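Local structure of solute-binding protein (Thermoactinomyces vulgaris, 2ZYO) at residues Ile97-Asn101 with Ser102-Gln106; Arg223-Gln226 with Ser227-Ala230; Pro268-Gly272 with Lys273-Thr277. The protein binds cyclodextrins and maltodextrins, here holding maltotetraose, and probably delivers them to a membrane transporter for sugar uptake. All coordinates share one frame; numbering follows the deposited sequence.

Contact 1. Residues Ile97-Asn101 with Ser102-Gln106; sequences IQVDN and SVKNQ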
loop_
_atom_site.group_PDB
_atom_site.type_symbol
_atom_site.label_atom_id
_atom_site.label_comp_id
_atom_site.label_asym_id
_atom_site.label_seq_id
_atom_site.Cartn_x
_atom_site.Cartn_y
_atom_site.Cartn_z
ATOM N N ILE A 97 1.017 -20.672 4.563
ATOM C CA ILE A 97 -0.036 -21.084 5.481
ATOM C C ILE A 97 -0.993 -22.027 4.765
ATOM O O ILE A 97 -1.195 -21.925 3.551
ATOM C CB ILE A 97 -0.802 -19.895 6.118
ATOM C CG1 ILE A 97 -1.398 -18.970 5.051
ATOM C CG2 ILE A 97 0.112 -19.132 7.074
ATOM C CD1 ILE A 97 -2.506 -18.058 5.579
ATOM N N GLN A 98 -1.561 -22.952 5.526
ATOM C CA GLN A 98 -2.522 -23.895 4.990
ATOM C C GLN A 98 -3.882 -23.646 5.625
ATOM O O GLN A 98 -4.147 -24.059 6.758
ATOM C CB GLN A 98 -2.045 -25.334 5.210
ATOM C CG GLN A 98 -0.771 -25.661 4.444
ATOM C CD GLN A 98 -0.328 -27.093 4.634
ATOM O OE1 GLN A 98 0.339 -27.425 5.615
ATOM N NE2 GLN A 98 -0.686 -27.953 3.684
ATOM N N VAL A 99 -4.722 -22.923 4.888
ATOM C CA VAL A 99 -6.099 -22.655 5.285
ATOM C C VAL A 99 -7.032 -22.973 4.122
ATOM O O VAL A 99 -6.615 -22.950 2.960
ATOM C CB VAL A 99 -6.310 -21.181 5.748
ATOM C CG1 VAL A 99 -5.494 -20.883 7.002
ATOM C CG2 VAL A 99 -5.972 -20.189 4.634
ATOM N N ASP A 100 -8.288 -23.275 4.439
ATOM C CA ASP A 100 -9.283 -23.598 3.421
ATOM C C ASP A 100 -9.669 -22.354 2.633
ATOM O O ASP A 100 -9.468 -21.230 3.097
ATOM C CB ASP A 100 -10.534 -24.203 4.065
ATOM C CG ASP A 100 -10.237 -25.453 4.875
ATOM O OD1 ASP A 100 -9.264 -26.167 4.555
ATOM O OD2 ASP A 100 -10.992 -25.723 5.833
ATOM N N ASN A 101 -10.231 -22.560 1.445
ATOM C CA ASN A 101 -10.713 -21.450 0.621
ATOM C C ASN A 101 -11.753 -20.597 1.346
ATOM O O ASN A 101 -11.832 -19.387 1.124
ATOM C CB ASN A 101 -11.269 -21.959 -0.712
ATOM C CG ASN A 101 -11.548 -20.834 -1.698
ATOM O OD1 ASN A 101 -12.690 -20.625 -2.107
ATOM N ND2 ASN A 101 -10.507 -20.099 -2.076
ATOM N N SER A 102 -12.533 -21.231 2.222
ATOM C CA SER A 102 -13.539 -20.532 3.025
ATOM C C SER A 102 -12.905 -19.474 3.926
ATOM O O SER A 102 -13.504 -18.429 4.181
ATOM C CB SER A 102 -14.349 -21.525 3.866
ATOM O OG SER A 102 -13.544 -22.150 4.851
ATOM N N VAL A 103 -11.693 -19.756 4.401
ATOM C CA VAL A 103 -10.933 -18.808 5.219
ATOM C C VAL A 103 -10.438 -17.636 4.366
ATOM O O VAL A 103 -10.564 -16.477 4.769
ATOM C CB VAL A 103 -9.743 -19.495 5.941
ATOM C CG1 VAL A 103 -8.957 -18.484 6.769
ATOM C CG2 VAL A 103 -10.233 -20.641 6.826
ATOM N N LYS A 104 -9.886 -17.941 3.190
ATOM C CA LYS A 104 -9.469 -16.910 2.237
ATOM C C LYS A 104 -10.640 -16.000 1.889
ATOM O O LYS A 104 -10.489 -14.778 1.819
ATOM C CB LYS A 104 -8.920 -17.539 0.951
ATOM C CG LYS A 104 -7.528 -18.144 1.073
ATOM C CD LYS A 104 -6.976 -18.579 -0.287
ATOM C CE LYS A 104 -6.681 -17.391 -1.205
ATOM N NZ LYS A 104 -6.347 -17.827 -2.592
ATOM N N ASN A 105 -11.810 -16.609 1.692
ATOM C CA ASN A 105 -13.014 -15.885 1.288
ATOM C C ASN A 105 -13.617 -14.974 2.364
ATOM O O ASN A 105 -14.592 -14.270 2.104
ATOM C CB ASN A 105 -14.066 -16.853 0.740
ATOM C CG ASN A 105 -13.714 -17.381 -0.644
ATOM O OD1 ASN A 105 -12.919 -16.784 -1.376
ATOM N ND2 ASN A 105 -14.318 -18.501 -1.012
ATOM N N GLN A 106 -13.045 -14.999 3.567
ATOM C CA GLN A 106 -13.388 -14.023 4.602
ATOM C C GLN A 106 -12.893 -12.642 4.185
ATOM O O GLN A 106 -13.400 -11.621 4.650
ATOM C CB GLN A 106 -12.740 -14.385 5.940
ATOM C CG GLN A 106 -13.197 -15.695 6.571
ATOM C CD GLN A 106 -12.279 -16.154 7.697
ATOM O OE1 GLN A 106 -11.432 -15.396 8.183
ATOM N NE2 GLN A 106 -12.443 -17.403 8.118
HETATM O O HOH W 1 -13.604 -24.981 5.615
HETATM O O HOH W 2 -9.584 -17.644 -3.306
#
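N101 reaches over the first turn of helix 101-104 to N105, four residues on. Its CB lies beside S102 N, and with CG anti to the backbone N (chi1 -170°) the amide is swung over the turn, its OD1 accepting a weak, bent hydrogen bond from N105 ND2 at 2.9 Å. The two amide planes stand nearly perpendicular, 81° apart, though the side chains themselves meet at a slant. On the other branch, N101 ND2 donates to a water that also takes a weak bond from K104 NZ. Beneath, N105 N donates to N101 O at 2.8 Å. A second water joins D100 OD2 to S102 OG. On the inner side, V99 CB meets V103 CB at 3.8 Å, and V99 CG2 lies 4.0 Å from V103 CG1; V99 also packs on L121 and T297. A glycine in place of V103 would probably open a gap beside V99 and leave its CB and CG2 without their apolar neighbour. D100 O accepts a hydrogen bond from V103 N at 3.0 Å and, more weakly, from K104 N, the backbone pattern of a helix's first turn; D100 holds the N-cap position without a side-chain capping bond.

Contact 2. Residues Arg223-Gln226 with Ser227-Ala230; sequences RLPQ and SLKA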
loop_
_atom_site.group_PDB
_atom_site.type_symbol
_atom_site.label_atom_id
_atom_site.label_comp_id
_atom_site.label_asym_id
_atom_site.label_seq_id
_atom_site.Cartn_x
_atom_site.Cartn_y
_atom_site.Cartn_z
ATOM N N ARG A 223 1.025 23.611 -13.563
ATOM C CA ARG A 223 1.996 24.455 -12.854
ATOM C C ARG A 223 2.470 23.938 -11.486
ATOM O O ARG A 223 2.756 24.727 -10.583
ATOM C CB ARG A 223 1.466 25.896 -12.738
ATOM C CG ARG A 223 1.171 26.567 -14.080
ATOM C CD ARG A 223 0.570 27.961 -13.905
ATOM N NE ARG A 223 -0.748 27.930 -13.271
ATOM C CZ ARG A 223 -1.908 27.852 -13.920
ATOM N NH1 ARG A 223 -1.948 27.802 -15.247
ATOM N NH2 ARG A 223 -3.041 27.827 -13.232
ATOM N N LEU A 224 2.564 22.618 -11.337
ATOM C CA LEU A 224 3.084 22.030 -10.101
ATOM C C LEU A 224 4.576 22.328 -9.931
ATOM O O LEU A 224 5.306 22.389 -10.925
ATOM C CB LEU A 224 2.838 20.514 -10.054
ATOM C CG LEU A 224 1.401 19.983 -9.952
ATOM C CD1 LEU A 224 1.425 18.520 -9.534
ATOM C CD2 LEU A 224 0.544 20.787 -8.980
ATOM N N PRO A 225 5.029 22.529 -8.675
ATOM C CA PRO A 225 6.453 22.767 -8.412
ATOM C C PRO A 225 7.295 21.602 -8.925
ATOM O O PRO A 225 7.035 20.451 -8.579
ATOM C CB PRO A 225 6.525 22.847 -6.885
ATOM C CG PRO A 225 5.156 23.198 -6.452
ATOM C CD PRO A 225 4.233 22.552 -7.434
ATOM N N GLN A 226 8.296 21.912 -9.743
ATOM C CA GLN A 226 9.023 20.889 -10.501
ATOM C C GLN A 226 10.004 20.035 -9.686
ATOM O O GLN A 226 10.581 19.078 -10.211
ATOM C CB GLN A 226 9.698 21.513 -11.730
ATOM C CG GLN A 226 8.691 22.016 -12.766
ATOM C CD GLN A 226 9.309 22.897 -13.840
ATOM O OE1 GLN A 226 10.446 22.685 -14.263
ATOM N NE2 GLN A 226 8.549 23.887 -14.297
ATOM N N SER A 227 10.170 20.366 -8.405
ATOM C CA SER A 227 11.011 19.579 -7.501
ATOM C C SER A 227 10.307 19.296 -6.170
ATOM O O SER A 227 10.942 19.246 -5.112
ATOM C CB SER A 227 12.356 20.280 -7.277
ATOM O OG SER A 227 13.018 20.507 -8.510
ATOM N N LEU A 228 8.993 19.090 -6.238
ATOM C CA LEU A 228 8.167 18.899 -5.044
ATOM C C LEU A 228 8.464 17.590 -4.310
ATOM O O LEU A 228 8.958 16.627 -4.902
ATOM C CB LEU A 228 6.672 19.008 -5.393
ATOM C CG LEU A 228 6.012 17.949 -6.286
ATOM C CD1 LEU A 228 5.587 16.736 -5.475
ATOM C CD2 LEU A 228 4.809 18.527 -7.016
ATOM N N LYS A 229 8.161 17.580 -3.015
ATOM C CA LYS A 229 8.282 16.392 -2.175
ATOM C C LYS A 229 7.010 16.219 -1.346
ATOM O O LYS A 229 6.104 17.051 -1.419
ATOM C CB LYS A 229 9.509 16.504 -1.262
ATOM C CG LYS A 229 10.832 16.101 -1.915
ATOM C CD LYS A 229 11.275 14.686 -1.517
ATOM C CE LYS A 229 10.541 13.585 -2.287
ATOM N NZ LYS A 229 10.884 13.556 -3.740
ATOM N N ALA A 230 6.949 15.142 -0.564
ATOM C CA ALA A 230 5.800 14.867 0.306
ATOM C C ALA A 230 5.449 16.054 1.202
ATOM O O ALA A 230 4.273 16.383 1.377
ATOM C CB ALA A 230 6.053 13.626 1.149
#
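L224 approaches L228 through its CB, which lies 4.1 Å from L228 CD2, while the rest of its side chain packs on W218 and F219 of helix 206-220 and on L168. P225 comes next and makes the fuller contact: its ring atom CD is 4.1 Å from the same L228 CD2, and its CB is equally far from L228 CB. The two side chains cross at a slant. P225 O also faces L228, accepting a weak hydrogen bond from L228 N at 3.3 Å with an N-H...O angle of 140°, and the methyl CD2 of L228 lies just as close to this oxygen. L228 CG stands between its own backbone N and carbonyl carbon (chi1 67°), a position that brings the isobutyl group up to the oxygen end of the P225 carbonyl. Q226 forms the outer bend, and its side chain touches F219. Beyond the bend, L228 O accepts a hydrogen bond from N172 ND2, and S227 OG is weakly bonded to Q372 NE2. With a single weak backbone bond across it, the turn between helices 206-220 and 230-238 probably owes much of its shape to the proline and to the leucines on its inner side, while Q226 and S227 remain on the polar surface.

Contact 3. Residues Pro268-Gly272 with Lys273-Thr277; sequences PKIDG and KDAQT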
loop_
_atom_site.group_PDB
_atom_site.type_symbol
_atom_site.label_atom_id
_atom_site.label_comp_id
_atom_site.label_asym_id
_atom_site.label_seq_id
_atom_site.Cartn_x
_atom_site.Cartn_y
_atom_site.Cartn_z
ATOM N N PRO A 268 -11.471 10.486 -9.482
ATOM C CA PRO A 268 -12.438 10.607 -10.570
ATOM C C PRO A 268 -12.170 9.600 -11.684
ATOM O O PRO A 268 -11.019 9.216 -11.907
ATOM C CB PRO A 268 -12.207 12.032 -11.076
ATOM C CG PRO A 268 -11.665 12.767 -9.897
ATOM C CD PRO A 268 -10.785 11.766 -9.219
ATOM N N LYS A 269 -13.225 9.168 -12.368
ATOM C CA LYS A 269 -13.078 8.215 -13.462
ATOM C C LYS A 269 -12.175 8.779 -14.551
ATOM O O LYS A 269 -12.264 9.958 -14.902
ATOM C CB LYS A 269 -14.438 7.795 -14.022
ATOM C CG LYS A 269 -15.224 6.915 -13.063
ATOM C CD LYS A 269 -16.477 6.345 -13.701
ATOM C CE LYS A 269 -17.159 5.372 -12.750
ATOM N NZ LYS A 269 -18.415 4.820 -13.325
ATOM N N ILE A 270 -11.285 7.928 -15.050
ATOM C CA ILE A 270 -10.289 8.324 -16.037
ATOM C C ILE A 270 -10.373 7.403 -17.249
ATOM O O ILE A 270 -10.469 6.178 -17.109
ATOM C CB ILE A 270 -8.857 8.347 -15.424
ATOM C CG1 ILE A 270 -7.824 8.820 -16.459
ATOM C CG2 ILE A 270 -8.494 6.983 -14.807
ATOM C CD1 ILE A 270 -6.483 9.235 -15.866
ATOM N N ASP A 271 -10.356 8.010 -18.435
ATOM C CA ASP A 271 -10.511 7.293 -19.700
ATOM C C ASP A 271 -11.721 6.347 -19.672
ATOM O O ASP A 271 -11.664 5.221 -20.169
ATOM C CB ASP A 271 -9.208 6.572 -20.081
ATOM C CG ASP A 271 -8.066 7.542 -20.355
ATOM O OD1 ASP A 271 -8.258 8.482 -21.154
ATOM O OD2 ASP A 271 -6.977 7.369 -19.771
ATOM N N GLY A 272 -12.805 6.826 -19.063
ATOM C CA GLY A 272 -14.079 6.110 -19.028
ATOM C C GLY A 272 -14.220 5.017 -17.985
ATOM O O GLY A 272 -15.281 4.393 -17.887
ATOM N N LYS A 273 -13.167 4.783 -17.203
ATOM C CA LYS A 273 -13.161 3.699 -16.215
ATOM C C LYS A 273 -12.772 4.165 -14.818
ATOM O O LYS A 273 -12.278 5.279 -14.640
ATOM C CB LYS A 273 -12.202 2.586 -16.645
ATOM C CG LYS A 273 -12.658 1.759 -17.842
ATOM C CD LYS A 273 -11.798 0.505 -18.011
ATOM C CE LYS A 273 -10.332 0.847 -18.249
ATOM N NZ LYS A 273 -9.468 -0.362 -18.354
ATOM N N ASP A 274 -12.996 3.298 -13.830
ATOM C CA ASP A 274 -12.513 3.531 -12.472
ATOM C C ASP A 274 -10.999 3.697 -12.486
ATOM O O ASP A 274 -10.299 2.982 -13.208
ATOM C CB ASP A 274 -12.874 2.357 -11.555
ATOM C CG ASP A 274 -14.370 2.204 -11.351
ATOM O OD1 ASP A 274 -15.052 3.212 -11.071
ATOM O OD2 ASP A 274 -14.861 1.060 -11.450
ATOM N N ALA A 275 -10.499 4.645 -11.700
ATOM C CA ALA A 275 -9.060 4.810 -11.534
ATOM C C ALA A 275 -8.484 3.603 -10.802
ATOM O O ALA A 275 -9.098 3.078 -9.865
ATOM C CB ALA A 275 -8.745 6.094 -10.785
ATOM N N GLN A 276 -7.314 3.160 -11.251
ATOM C CA GLN A 276 -6.633 2.013 -10.665
ATOM C C GLN A 276 -5.387 2.473 -9.933
ATOM O O GLN A 276 -4.411 2.903 -10.552
ATOM C CB GLN A 276 -6.243 1.000 -11.739
ATOM C CG GLN A 276 -7.397 0.397 -12.503
ATOM C CD GLN A 276 -6.923 -0.538 -13.595
ATOM O OE1 GLN A 276 -6.459 -1.649 -13.322
ATOM N NE2 GLN A 276 -7.035 -0.094 -14.844
ATOM N N THR A 277 -5.429 2.375 -8.611
ATOM C CA THR A 277 -4.304 2.756 -7.770
ATOM C C THR A 277 -3.576 1.511 -7.284
ATOM O O THR A 277 -4.103 0.399 -7.367
ATOM C CB THR A 277 -4.784 3.551 -6.546
ATOM O OG1 THR A 277 -5.838 2.828 -5.895
ATOM C CG2 THR A 277 -5.305 4.912 -6.961
#
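A type I' beta turn from I270 to K273 forms the tip of a two-residue beta hairpin in the loop that leads from strand 262-265 to strand 278-287. I270 and K273 are its single antiparallel, hydrogen-bonded pair, and their bonds are reciprocal: I270 N donates to K273 O at 2.9 Å, and in return K273 N donates to I270 O at 3.0 Å. D271 and G272 fill the two corner positions, both with positive phi, a backbone shape that glycine adopts readily. The carboxylate of D271 turns outward from the hairpin, and its OD2 forms a salt bridge with K184.

The side chains beside the turn differ in character. I270 uses its CG2 branch, 4.0 Å from A275 CA and almost as near to A275 CB, while the methyl of A275 also rests against the carbonyl oxygen of P268. I270 also packs on L180 and A183 of helix 174-183, so the buried face of the hairpin lies against that helix. K273 carries its CB and CG back over the G272 carbonyl group. On the outer side K269 and D274 extend alongside one another, and D274 also touches K346. K269 is extended beyond CG, its CB passing 3.4 Å from K273 O before the chain continues beside D274. The charges do not close into a salt bridge: K269 NZ stays 4.4 Å from D274 OD1, and the nearer approach is by the carbon beside the amine, K269 CE, at 3.5 Å from that same oxygen.

All three contacts are local, one at a helix start and two in connecting loops, and none touches another; contacts 1 and 2 lie on opposite sides of the chain's centre, about 44 Å apart between centres. Contact 1 is a surface contact, where amides and waters accompany one valine pair. Contacts 2 and 3 are partly buried and nearer each other, about 14 Å between nearest atoms. Contact 2 faces helix 206-220 with apolar side chains and has one weak backbone bond, whereas contact 3 is closed by a reciprocal backbone pair and faces helix 174-183. Charged side chains flank contact 3, while proline and leucine dominate contact 2.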